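PDB 2A6P: possible phosphoglycerate mutase GPM2 from Mycobacterium tuberculosis, which hydrolyses a broad range of phosphate monoesters, acting in vivo as a fructose-1,6-bisphosphatase in gluconeogenesis while showing negligible phosphoglycerate mutase activity. Local coordinates for residues R42-L47 with M176-I181; G49-E54 with L196-H201; L112-G117 with H152-R157; V159-R162 with P167-E170. One frame throughout, in Å; residues are numbered along the deposited sequence.

Contact 1: residues R42-L47 with M176-I181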
loop_
_atom_site.group_PDB
_atom_site.type_symbol
_atom_site.label_atom_id
_atom_site.label_comp_id
_atom_site.label_asym_id
_atom_site.label_seq_id
_atom_site.Cartn_x
_atom_site.Cartn_y
_atom_site.Cartn_z
ATOM N N ARG A 42 -4.588 21.508 9.600
ATOM C CA ARG A 42 -5.847 21.368 10.314
ATOM C C ARG A 42 -6.921 20.875 9.375
ATOM O O ARG A 42 -7.747 20.042 9.748
ATOM C CB ARG A 42 -6.296 22.704 10.904
ATOM C CG ARG A 42 -5.264 23.384 11.786
ATOM C CD ARG A 42 -5.940 24.305 12.795
ATOM N NE ARG A 42 -5.811 23.785 14.156
ATOM C CZ ARG A 42 -6.761 23.870 15.086
ATOM N NH1 ARG A 42 -7.920 24.451 14.799
ATOM N NH2 ARG A 42 -6.554 23.379 16.303
ATOM N N THR A 43 -6.919 21.400 8.154
ATOM C CA THR A 43 -7.909 21.009 7.156
ATOM C C THR A 43 -7.720 19.543 6.765
ATOM O O THR A 43 -8.692 18.802 6.625
ATOM C CB THR A 43 -7.804 21.890 5.893
ATOM O OG1 THR A 43 -7.889 23.273 6.266
ATOM C CG2 THR A 43 -8.939 21.567 4.918
ATOM N N GLN A 44 -6.463 19.137 6.586
ATOM C CA GLN A 44 -6.132 17.754 6.238
ATOM C C GLN A 44 -6.720 16.821 7.289
ATOM O O GLN A 44 -7.407 15.849 6.959
ATOM C CB GLN A 44 -4.615 17.561 6.188
ATOM C CG GLN A 44 -3.973 17.937 4.860
ATOM C CD GLN A 44 -2.460 17.812 4.884
ATOM O OE1 GLN A 44 -1.806 17.778 3.836
ATOM N NE2 GLN A 44 -1.894 17.752 6.079
ATOM N N ALA A 45 -6.443 17.131 8.552
ATOM C CA ALA A 45 -6.939 16.344 9.670
ATOM C C ALA A 45 -8.461 16.257 9.631
ATOM O O ALA A 45 -9.043 15.189 9.836
ATOM C CB ALA A 45 -6.491 16.971 10.975
ATOM N N GLU A 46 -9.100 17.395 9.383
ATOM C CA GLU A 46 -10.554 17.455 9.322
ATOM C C GLU A 46 -11.094 16.529 8.228
ATOM O O GLU A 46 -12.066 15.805 8.451
ATOM C CB GLU A 46 -11.004 18.907 9.087
ATOM C CG GLU A 46 -10.831 19.820 10.309
ATOM C CD GLU A 46 -11.057 21.304 9.995
ATOM O OE1 GLU A 46 -12.042 21.631 9.298
ATOM O OE2 GLU A 46 -10.254 22.150 10.453
ATOM N N LEU A 47 -10.460 16.542 7.057
ATOM C CA LEU A 47 -10.885 15.694 5.945
ATOM C C LEU A 47 -10.643 14.205 6.224
ATOM O O LEU A 47 -11.436 13.350 5.832
ATOM C CB LEU A 47 -10.164 16.118 4.660
ATOM C CG LEU A 47 -10.562 17.511 4.149
ATOM C CD1 LEU A 47 -9.661 17.936 2.996
ATOM C CD2 LEU A 47 -12.021 17.493 3.718
ATOM N N MET A 176 3.937 7.294 3.146
ATOM C CA MET A 176 3.016 7.626 4.224
ATOM C C MET A 176 2.988 9.141 4.296
ATOM O O MET A 176 3.642 9.734 5.153
ATOM C CB MET A 176 3.519 7.070 5.563
ATOM C CG MET A 176 2.481 7.049 6.704
ATOM S SD MET A 176 1.292 5.633 6.658
ATOM C CE MET A 176 -0.103 6.344 7.531
ATOM N N PRO A 177 2.248 9.794 3.376
ATOM C CA PRO A 177 2.173 11.265 3.383
ATOM C C PRO A 177 1.341 11.811 4.539
ATOM O O PRO A 177 0.644 11.055 5.225
ATOM C CB PRO A 177 1.591 11.601 1.999
ATOM C CG PRO A 177 0.767 10.380 1.660
ATOM C CD PRO A 177 1.614 9.223 2.171
ATOM N N THR A 178 1.427 13.122 4.760
ATOM C CA THR A 178 0.699 13.764 5.853
ATOM C C THR A 178 -0.801 13.591 5.705
ATOM O O THR A 178 -1.360 13.781 4.631
ATOM C CB THR A 178 0.999 15.269 5.926
ATOM O OG1 THR A 178 0.600 15.892 4.703
ATOM C CG2 THR A 178 2.481 15.510 6.156
ATOM N N ALA A 179 -1.449 13.240 6.807
ATOM C CA ALA A 179 -2.893 13.031 6.833
ATOM C C ALA A 179 -3.332 11.856 5.973
ATOM O O ALA A 179 -4.471 11.822 5.510
ATOM C CB ALA A 179 -3.624 14.303 6.391
ATOM N N SER A 180 -2.438 10.896 5.755
ATOM C CA SER A 180 -2.778 9.716 4.963
ATOM C C SER A 180 -3.091 8.517 5.871
ATOM O O SER A 180 -2.640 8.447 7.022
ATOM C CB SER A 180 -1.633 9.365 4.013
ATOM O OG SER A 180 -0.504 8.884 4.718
ATOM N N ILE A 181 -3.861 7.578 5.335
ATOM C CA ILE A 181 -4.278 6.383 6.057
ATOM C C ILE A 181 -3.770 5.083 5.414
ATOM O O ILE A 181 -3.804 4.923 4.192
ATOM C CB ILE A 181 -5.838 6.319 6.138
ATOM C CG1 ILE A 181 -6.381 7.549 6.887
ATOM C CG2 ILE A 181 -6.292 5.015 6.803
ATOM C CD1 ILE A 181 -7.898 7.673 6.822
HETATM O O HOH W 1 -6.686 13.735 4.614
#
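Q44, on helix 39-53, lays its aliphatic root against the methyl of A179, with CB of Q44 3.4 Å from CB of A179. Its CG stands anti to its own carbonyl carbon (chi1 -85°), and the chain then runs out extended, which carries the flat amide past A179 to T178. There CD of Q44 comes within 3.6 Å of OG1 of T178, the two side chains meeting aslant. T178 takes part through this hydroxyl, which its first torsion sets between the backbone N and the carbonyl carbon (chi1 61°).

The loop is shaped by a type II beta turn from P177 to S180, whose own bond from S180 N to P177 O is weak. A179 occupies its third position with a positive phi of 65°, and its methyl points at the helix. Alongside the apolar touch, one water donates to Q44 O at 3.2 Å and to A179 O at 3.1 Å, joining the two backbones.

T178 lies about 5 Å, side chain to side chain, from H18, the inferred phosphohistidine, and about 5 Å from a bound sulfate, which is consistent with the turn bordering the phosphate-binding pocket. A179 and S180 pair through their backbones with H18 and R17 at the end of strand 13-17; helix 39-53 flanks the turn here, with A45 packing on helix 68-76 and strand 180-187 continuing into the sheet.

Contact 2: residues G49-E54 with L196-H201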
loop_
_atom_site.group_PDB
_atom_site.type_symbol
_atom_site.label_atom_id
_atom_site.label_comp_id
_atom_site.label_asym_id
_atom_site.label_seq_id
_atom_site.Cartn_x
_atom_site.Cartn_y
_atom_site.Cartn_z
ATOM N N GLY A 49 -10.793 12.620 9.147
ATOM C CA GLY A 49 -11.836 12.126 10.030
ATOM C C GLY A 49 -13.118 11.914 9.251
ATOM O O GLY A 49 -13.932 11.053 9.575
ATOM N N GLN A 50 -13.282 12.720 8.212
ATOM C CA GLN A 50 -14.439 12.652 7.332
ATOM C C GLN A 50 -14.344 11.311 6.619
ATOM O O GLN A 50 -15.327 10.576 6.491
ATOM C CB GLN A 50 -14.363 13.788 6.309
ATOM C CG GLN A 50 -15.705 14.363 5.876
ATOM C CD GLN A 50 -15.557 15.610 5.002
ATOM O OE1 GLN A 50 -15.147 15.527 3.837
ATOM N NE2 GLN A 50 -15.882 16.771 5.567
ATOM N N LEU A 51 -13.134 11.007 6.164
ATOM C CA LEU A 51 -12.840 9.767 5.458
ATOM C C LEU A 51 -12.949 8.535 6.370
ATOM O O LEU A 51 -13.421 7.479 5.940
ATOM C CB LEU A 51 -11.443 9.867 4.849
ATOM C CG LEU A 51 -10.891 8.669 4.081
ATOM C CD1 LEU A 51 -11.923 8.148 3.101
ATOM C CD2 LEU A 51 -9.617 9.107 3.363
ATOM N N LEU A 52 -12.511 8.675 7.622
ATOM C CA LEU A 52 -12.580 7.574 8.578
ATOM C C LEU A 52 -14.047 7.243 8.827
ATOM O O LEU A 52 -14.408 6.103 9.127
ATOM C CB LEU A 52 -11.916 7.969 9.905
ATOM C CG LEU A 52 -10.467 7.611 10.295
ATOM C CD1 LEU A 52 -9.787 6.769 9.234
ATOM C CD2 LEU A 52 -9.696 8.890 10.551
ATOM N N GLY A 53 -14.889 8.262 8.690
ATOM C CA GLY A 53 -16.311 8.097 8.908
ATOM C C GLY A 53 -16.964 7.076 8.005
ATOM O O GLY A 53 -17.860 6.359 8.436
ATOM N N GLU A 54 -16.527 6.992 6.756
ATOM C CA GLU A 54 -17.133 6.031 5.848
ATOM C C GLU A 54 -16.359 4.723 5.740
ATOM O O GLU A 54 -16.544 3.957 4.790
ATOM C CB GLU A 54 -17.328 6.660 4.466
ATOM C CG GLU A 54 -16.079 7.235 3.837
ATOM C CD GLU A 54 -16.398 8.103 2.633
ATOM O OE1 GLU A 54 -17.127 9.102 2.807
ATOM O OE2 GLU A 54 -15.924 7.788 1.517
ATOM N N LEU A 196 -3.003 1.767 1.426
ATOM C CA LEU A 196 -1.864 2.644 1.671
ATOM C C LEU A 196 -2.033 3.955 0.910
ATOM O O LEU A 196 -2.595 3.986 -0.186
ATOM C CB LEU A 196 -0.548 1.980 1.234
ATOM C CG LEU A 196 0.731 2.768 1.578
ATOM C CD1 LEU A 196 0.886 2.854 3.090
ATOM C CD2 LEU A 196 1.960 2.108 0.965
ATOM N N GLY A 197 -1.558 5.038 1.504
ATOM C CA GLY A 197 -1.646 6.323 0.846
ATOM C C GLY A 197 -3.055 6.833 0.614
ATOM O O GLY A 197 -3.288 7.625 -0.318
ATOM N N LEU A 198 -3.998 6.389 1.441
ATOM C CA LEU A 198 -5.383 6.835 1.319
ATOM C C LEU A 198 -5.415 8.287 1.800
ATOM O O LEU A 198 -4.947 8.596 2.899
ATOM C CB LEU A 198 -6.303 5.991 2.207
ATOM C CG LEU A 198 -7.733 5.703 1.752
ATOM C CD1 LEU A 198 -8.563 5.371 2.981
ATOM C CD2 LEU A 198 -8.331 6.894 1.025
ATOM N N THR A 199 -5.976 9.166 0.979
ATOM C CA THR A 199 -6.054 10.590 1.286
ATOM C C THR A 199 -7.457 11.152 1.061
ATOM O O THR A 199 -8.098 10.873 0.040
ATOM C CB THR A 199 -5.039 11.384 0.407
ATOM O OG1 THR A 199 -3.763 11.423 1.062
ATOM C CG2 THR A 199 -5.525 12.791 0.138
ATOM N N GLY A 200 -7.922 11.952 2.016
ATOM C CA GLY A 200 -9.237 12.558 1.899
ATOM C C GLY A 200 -9.158 14.021 1.485
ATOM O O GLY A 200 -10.180 14.704 1.432
ATOM N N HIS A 201 -7.949 14.497 1.182
ATOM C CA HIS A 201 -7.734 15.892 0.790
ATOM C C HIS A 201 -7.110 16.071 -0.594
ATOM O O HIS A 201 -7.556 16.993 -1.317
ATOM C CB HIS A 201 -6.851 16.603 1.823
ATOM C CG HIS A 201 -5.528 15.941 2.050
ATOM N ND1 HIS A 201 -5.377 14.838 2.861
ATOM C CD2 HIS A 201 -4.296 16.224 1.563
ATOM C CE1 HIS A 201 -4.108 14.470 2.867
ATOM N NE2 HIS A 201 -3.431 15.296 2.088
#
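L51 and L198 meet tip to tip, CD2 of L51 lying 3.5 Å from CD2 of L198, closer than methyl groups usually pack. L51 holds CG anti to its backbone N (chi1 179°), which carries the branched end out from helix 39-53, CD2 facing L198 and the T199-G200 backbone. The same methyl is 3.8 Å from C of T199 and 3.6 Å from N of G200. The other branch of L198 stands a little further off, its CD1 3.9 Å from CD2 of L51. G200, without a side chain, lets the L51 methyl come close to its backbone N.

Beyond this one methyl the contact is loose. No hydrogen bond crosses it, T199 points its side chain away from the helix, and the exposed Q50 side chain makes no contact with 196-201. Not one touching residue is fully buried, so this is a small apolar patch near the surface, away from the annotated sites.

I181 of strand 180-187 completes the patch, touching both L51 and L198 and pairing with L198 through the backbone. Helix 39-53 thus packs against the end of strand 190-199; L196, further back on that strand, forms backbone hydrogen bonds with the second subunit and packs on its L196.

Contact 3: residues L112-G117 with H152-R157; sequences LVWTHG and HGHFSR
The first torsion of W114 (chi1 -52°) puts CG anti to its carbonyl carbon, and chi2 of 101° turns the indole so that its six-membered ring reaches helix 153-163. H154 and R157 also hold CG anti to their carbonyl carbons, and the arginine chain runs extended from CG to NE past the indole. CH2 of W114 ends 3.2 Å from O of H154, which sits at the indole edge near its plane, and 3.5 Å from CB of R157. Further along, CZ2 of W114 is 3.5 Å from CD of R157. The W114 and R157 side chains cross at about a right angle.

V113 comes over the H154 imidazole: its CG1 lies 3.9 Å from the ring centroid and 15° off the normal, a CH-pi contact. CG1 of V113 also lies over the rim of one face of the W114 indole, so one methyl touches both rings, which meet obliquely.

In this histidine phosphatase fold, H152, a probable transition-state stabiliser, is at the N-cap position of helix 153-163, and its ring meets that of H18. The backbone NH groups of H154 and F155 hold the carboxylate of E90, the probable proton donor/acceptor. On the same turn S156 OG bonds H152 O at 2.6 Å, and H152 O also accepts the helical bond from S156 N. R157 ends in a salt bridge from NH2 to E187 of the second subunit, while NH1 bonds G171 O.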
loop_
_atom_site.group_PDB
_atom_site.type_symbol
_atom_site.label_atom_id
_atom_site.label_comp_id
_atom_site.label_asym_id
_atom_site.label_seq_id
_atom_site.Cartn_x
_atom_site.Cartn_y
_atom_site.Cartn_z
ATOM N N LEU A 112 19.713 6.377 5.013
ATOM C CA LEU A 112 18.281 6.083 4.980
ATOM C C LEU A 112 18.056 5.776 6.447
ATOM O O LEU A 112 18.831 5.030 7.044
ATOM C CB LEU A 112 17.940 4.836 4.166
ATOM C CG LEU A 112 17.770 4.913 2.648
ATOM C CD1 LEU A 112 17.419 3.516 2.142
ATOM C CD2 LEU A 112 16.681 5.924 2.253
ATOM N N VAL A 113 17.025 6.355 7.043
ATOM C CA VAL A 113 16.791 6.100 8.451
ATOM C C VAL A 113 16.624 4.602 8.682
ATOM O O VAL A 113 17.044 4.069 9.710
ATOM C CB VAL A 113 15.543 6.871 8.955
ATOM C CG1 VAL A 113 14.292 6.407 8.213
ATOM C CG2 VAL A 113 15.393 6.687 10.463
ATOM N N TRP A 114 16.043 3.931 7.692
ATOM C CA TRP A 114 15.758 2.494 7.744
ATOM C C TRP A 114 16.945 1.555 7.897
ATOM O O TRP A 114 16.809 0.458 8.453
ATOM C CB TRP A 114 14.972 2.086 6.495
ATOM C CG TRP A 114 13.803 2.949 6.314
ATOM C CD1 TRP A 114 13.676 3.998 5.446
ATOM C CD2 TRP A 114 12.615 2.929 7.108
ATOM N NE1 TRP A 114 12.475 4.639 5.661
ATOM C CE2 TRP A 114 11.806 4.003 6.676
ATOM C CE3 TRP A 114 12.157 2.105 8.148
ATOM C CZ2 TRP A 114 10.561 4.281 7.255
ATOM C CZ3 TRP A 114 10.917 2.380 8.721
ATOM C CH2 TRP A 114 10.134 3.461 8.273
ATOM N N THR A 115 18.101 1.976 7.395
ATOM C CA THR A 115 19.301 1.156 7.467
ATOM C C THR A 115 20.368 1.727 8.419
ATOM O O THR A 115 21.140 0.972 9.023
ATOM C CB THR A 115 19.904 0.998 6.063
ATOM O OG1 THR A 115 20.117 2.296 5.493
ATOM C CG2 THR A 115 18.958 0.212 5.164
ATOM N N HIS A 116 20.403 3.051 8.567
ATOM C CA HIS A 116 21.407 3.679 9.427
ATOM C C HIS A 116 20.957 4.065 10.832
ATOM O O HIS A 116 21.689 3.872 11.807
ATOM C CB HIS A 116 21.966 4.934 8.760
ATOM C CG HIS A 116 22.534 4.703 7.395
ATOM N ND1 HIS A 116 23.605 5.420 6.909
ATOM C CD2 HIS A 116 22.171 3.853 6.408
ATOM C CE1 HIS A 116 23.882 5.017 5.682
ATOM N NE2 HIS A 116 23.025 4.067 5.354
ATOM N N GLY A 117 19.757 4.621 10.945
ATOM C CA GLY A 117 19.305 5.053 12.251
ATOM C C GLY A 117 19.798 6.482 12.446
ATOM O O GLY A 117 20.281 7.112 11.494
ATOM N N HIS A 152 3.135 8.955 13.349
ATOM C CA HIS A 152 3.991 9.669 12.401
ATOM C C HIS A 152 4.426 8.876 11.160
ATOM O O HIS A 152 4.209 7.667 11.071
ATOM C CB HIS A 152 5.226 10.206 13.132
ATOM C CG HIS A 152 4.895 11.061 14.314
ATOM N ND1 HIS A 152 4.488 10.532 15.521
ATOM C CD2 HIS A 152 4.880 12.406 14.470
ATOM C CE1 HIS A 152 4.240 11.514 16.370
ATOM N NE2 HIS A 152 4.469 12.661 15.757
ATOM N N GLY A 153 5.056 9.577 10.217
ATOM C CA GLY A 153 5.483 8.975 8.965
ATOM C C GLY A 153 6.327 7.727 9.062
ATOM O O GLY A 153 5.899 6.635 8.646
ATOM N N HIS A 154 7.530 7.875 9.611
ATOM C CA HIS A 154 8.426 6.738 9.731
ATOM C C HIS A 154 7.920 5.663 10.679
ATOM O O HIS A 154 7.939 4.483 10.321
ATOM C CB HIS A 154 9.833 7.216 10.114
ATOM C CG HIS A 154 10.524 7.971 9.015
ATOM N ND1 HIS A 154 11.563 8.849 9.245
ATOM C CD2 HIS A 154 10.321 7.977 7.676
ATOM C CE1 HIS A 154 11.966 9.363 8.096
ATOM N NE2 HIS A 154 11.228 8.850 7.130
ATOM N N PHE A 155 7.437 6.040 11.860
ATOM C CA PHE A 155 6.951 5.013 12.775
ATOM C C PHE A 155 5.755 4.239 12.214
ATOM O O PHE A 155 5.690 3.025 12.349
ATOM C CB PHE A 155 6.587 5.578 14.150
ATOM C CG PHE A 155 6.300 4.497 15.171
ATOM C CD1 PHE A 155 7.315 3.642 15.595
ATOM C CD2 PHE A 155 4.998 4.268 15.632
ATOM C CE1 PHE A 155 7.034 2.564 16.462
ATOM C CE2 PHE A 155 4.713 3.192 16.499
ATOM C CZ PHE A 155 5.728 2.344 16.910
ATOM N N SER A 156 4.806 4.935 11.590
ATOM C CA SER A 156 3.652 4.253 10.999
ATOM C C SER A 156 4.153 3.222 9.982
ATOM O O SER A 156 3.656 2.102 9.917
ATOM C CB SER A 156 2.722 5.255 10.307
ATOM O OG SER A 156 2.079 6.106 11.245
ATOM N N ARG A 157 5.132 3.612 9.175
ATOM C CA ARG A 157 5.705 2.711 8.187
ATOM C C ARG A 157 6.381 1.544 8.881
ATOM O O ARG A 157 6.407 0.431 8.354
ATOM C CB ARG A 157 6.774 3.405 7.364
ATOM C CG ARG A 157 6.337 4.510 6.450
ATOM C CD ARG A 157 7.547 4.762 5.575
ATOM N NE ARG A 157 7.627 6.112 5.073
ATOM C CZ ARG A 157 8.574 6.523 4.243
ATOM N NH1 ARG A 157 9.503 5.667 3.831
ATOM N NH2 ARG A 157 8.593 7.785 3.848
#

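Contact 4: residues V159-R162 with P167-E170; sequences VITR and PLAE
T161 pushes its methyl into the bend of the chain at 167-170, where CG2 lies 3.2 Å from O of P167 and 3.9 Å from CB of E170. With chi1 at -60° OG1 lies beside the backbone N and anti to the carbonyl carbon, leaving CG2 opposite the N and directed at the bend. The threonine's two branches therefore divide the work: the hydroxyl is satisfied within its helix by R157 O, and the methyl makes the contact. CG2 of T161 also approaches CA of L168 at 4.0 Å, and the isobutyl group beyond stays more distant, with CD2 of L168 4.4 Å from CB of T161.

P167 O also accepts from E170 N at 2.9 Å, within the 3-10 turn. E170 crosses T161 at about a right angle and touches it through CB before its chain bends away.

R162 flanks the bend. Successive bends at chi2 and chi3 fold its chain until NH1 comes 4.0 Å from CA of P167, which lies at the guanidinium edge. The firm anchor of that group is elsewhere: NE forms a salt bridge with D132 on helix 124-141, and NH1 makes a weak hydrogen bond to L166 O.

No hydrogen bond spans the two segments. Helix 153-163 ends and the chain turns back, through a 3-10 segment, against its last turns on the way to strand 180-187 of the histidine phosphatase fold.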
loop_
_atom_site.group_PDB
_atom_site.type_symbol
_atom_site.label_atom_id
_atom_site.label_comp_id
_atom_site.label_asym_id
_atom_site.label_seq_id
_atom_site.Cartn_x
_atom_site.Cartn_y
_atom_site.Cartn_z
ATOM N N VAL A 159 5.492 0.269 11.770
ATOM C CA VAL A 159 4.428 -0.630 12.197
ATOM C C VAL A 159 3.931 -1.472 11.026
ATOM O O VAL A 159 3.777 -2.682 11.148
ATOM C CB VAL A 159 3.255 0.143 12.799
ATOM C CG1 VAL A 159 2.093 -0.809 13.090
ATOM C CG2 VAL A 159 3.721 0.837 14.086
ATOM N N ILE A 160 3.700 -0.829 9.887
ATOM C CA ILE A 160 3.232 -1.538 8.689
ATOM C C ILE A 160 4.235 -2.595 8.238
ATOM O O ILE A 160 3.857 -3.737 7.953
ATOM C CB ILE A 160 2.989 -0.553 7.527
ATOM C CG1 ILE A 160 1.812 0.367 7.868
ATOM C CG2 ILE A 160 2.742 -1.313 6.233
ATOM C CD1 ILE A 160 1.615 1.466 6.873
ATOM N N THR A 161 5.509 -2.205 8.164
ATOM C CA THR A 161 6.564 -3.126 7.747
ATOM C C THR A 161 6.599 -4.355 8.646
ATOM O O THR A 161 6.815 -5.466 8.175
ATOM C CB THR A 161 7.946 -2.449 7.788
ATOM O OG1 THR A 161 7.950 -1.321 6.906
ATOM C CG2 THR A 161 9.030 -3.414 7.349
ATOM N N ARG A 162 6.384 -4.148 9.942
ATOM C CA ARG A 162 6.397 -5.244 10.903
ATOM C C ARG A 162 5.104 -6.041 10.851
ATOM O O ARG A 162 5.107 -7.257 11.070
ATOM C CB ARG A 162 6.641 -4.701 12.313
ATOM C CG ARG A 162 7.995 -3.998 12.460
ATOM C CD ARG A 162 9.129 -4.922 12.035
ATOM N NE ARG A 162 9.197 -6.106 12.889
ATOM C CZ ARG A 162 9.904 -7.193 12.605
ATOM N NH1 ARG A 162 10.605 -7.258 11.478
ATOM N NH2 ARG A 162 9.918 -8.210 13.456
ATOM N N PRO A 167 11.828 -7.181 7.416
ATOM C CA PRO A 167 12.872 -6.521 8.215
ATOM C C PRO A 167 12.542 -5.033 8.161
ATOM O O PRO A 167 12.017 -4.545 7.155
ATOM C CB PRO A 167 14.161 -6.848 7.461
ATOM C CG PRO A 167 13.836 -8.125 6.743
ATOM C CD PRO A 167 12.414 -7.900 6.272
ATOM N N LEU A 168 12.844 -4.308 9.229
ATOM C CA LEU A 168 12.523 -2.888 9.289
ATOM C C LEU A 168 13.160 -2.112 8.150
ATOM O O LEU A 168 12.693 -1.035 7.776
ATOM C CB LEU A 168 12.966 -2.304 10.631
ATOM C CG LEU A 168 11.968 -1.395 11.351
ATOM C CD1 LEU A 168 12.743 -0.324 12.108
ATOM C CD2 LEU A 168 11.027 -0.761 10.358
ATOM N N ALA A 169 14.240 -2.655 7.605
ATOM C CA ALA A 169 14.928 -2.006 6.492
ATOM C C ALA A 169 13.976 -1.704 5.344
ATOM O O ALA A 169 14.211 -0.778 4.575
ATOM C CB ALA A 169 16.062 -2.896 5.991
ATOM N N GLU A 170 12.905 -2.493 5.237
ATOM C CA GLU A 170 11.921 -2.347 4.163
ATOM C C GLU A 170 10.952 -1.168 4.338
ATOM O O GLU A 170 10.112 -0.925 3.466
ATOM C CB GLU A 170 11.107 -3.645 3.999
ATOM C CG GLU A 170 11.903 -4.920 3.724
ATOM C CD GLU A 170 12.833 -4.811 2.522
ATOM O OE1 GLU A 170 12.603 -3.964 1.638
ATOM O OE2 GLU A 170 13.794 -5.599 2.448
#

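In the fold
Contacts 1 and 3 are buried, contact 4 is partly so, and contact 2 lies near the surface. Contacts 1 and 2 share helix 39-53 and touch, L47 CD1 lying 3.3 Å from H201 CB; one adds a water and polar groups near the inferred phosphohistidine, the other is leucine packing with no hydrogen bond across it. Contacts 3 and 4 share helix 153-163, with centres about 9 Å apart, and W114 CE3 approaches L168 O at 3.2 Å. Their chemistry differs: aromatic and arginine packing near the probable catalytic residues in contact 3, a threonine methyl against a loop in contact 4. M176 links the pairs, packing on R157, S156 and I160.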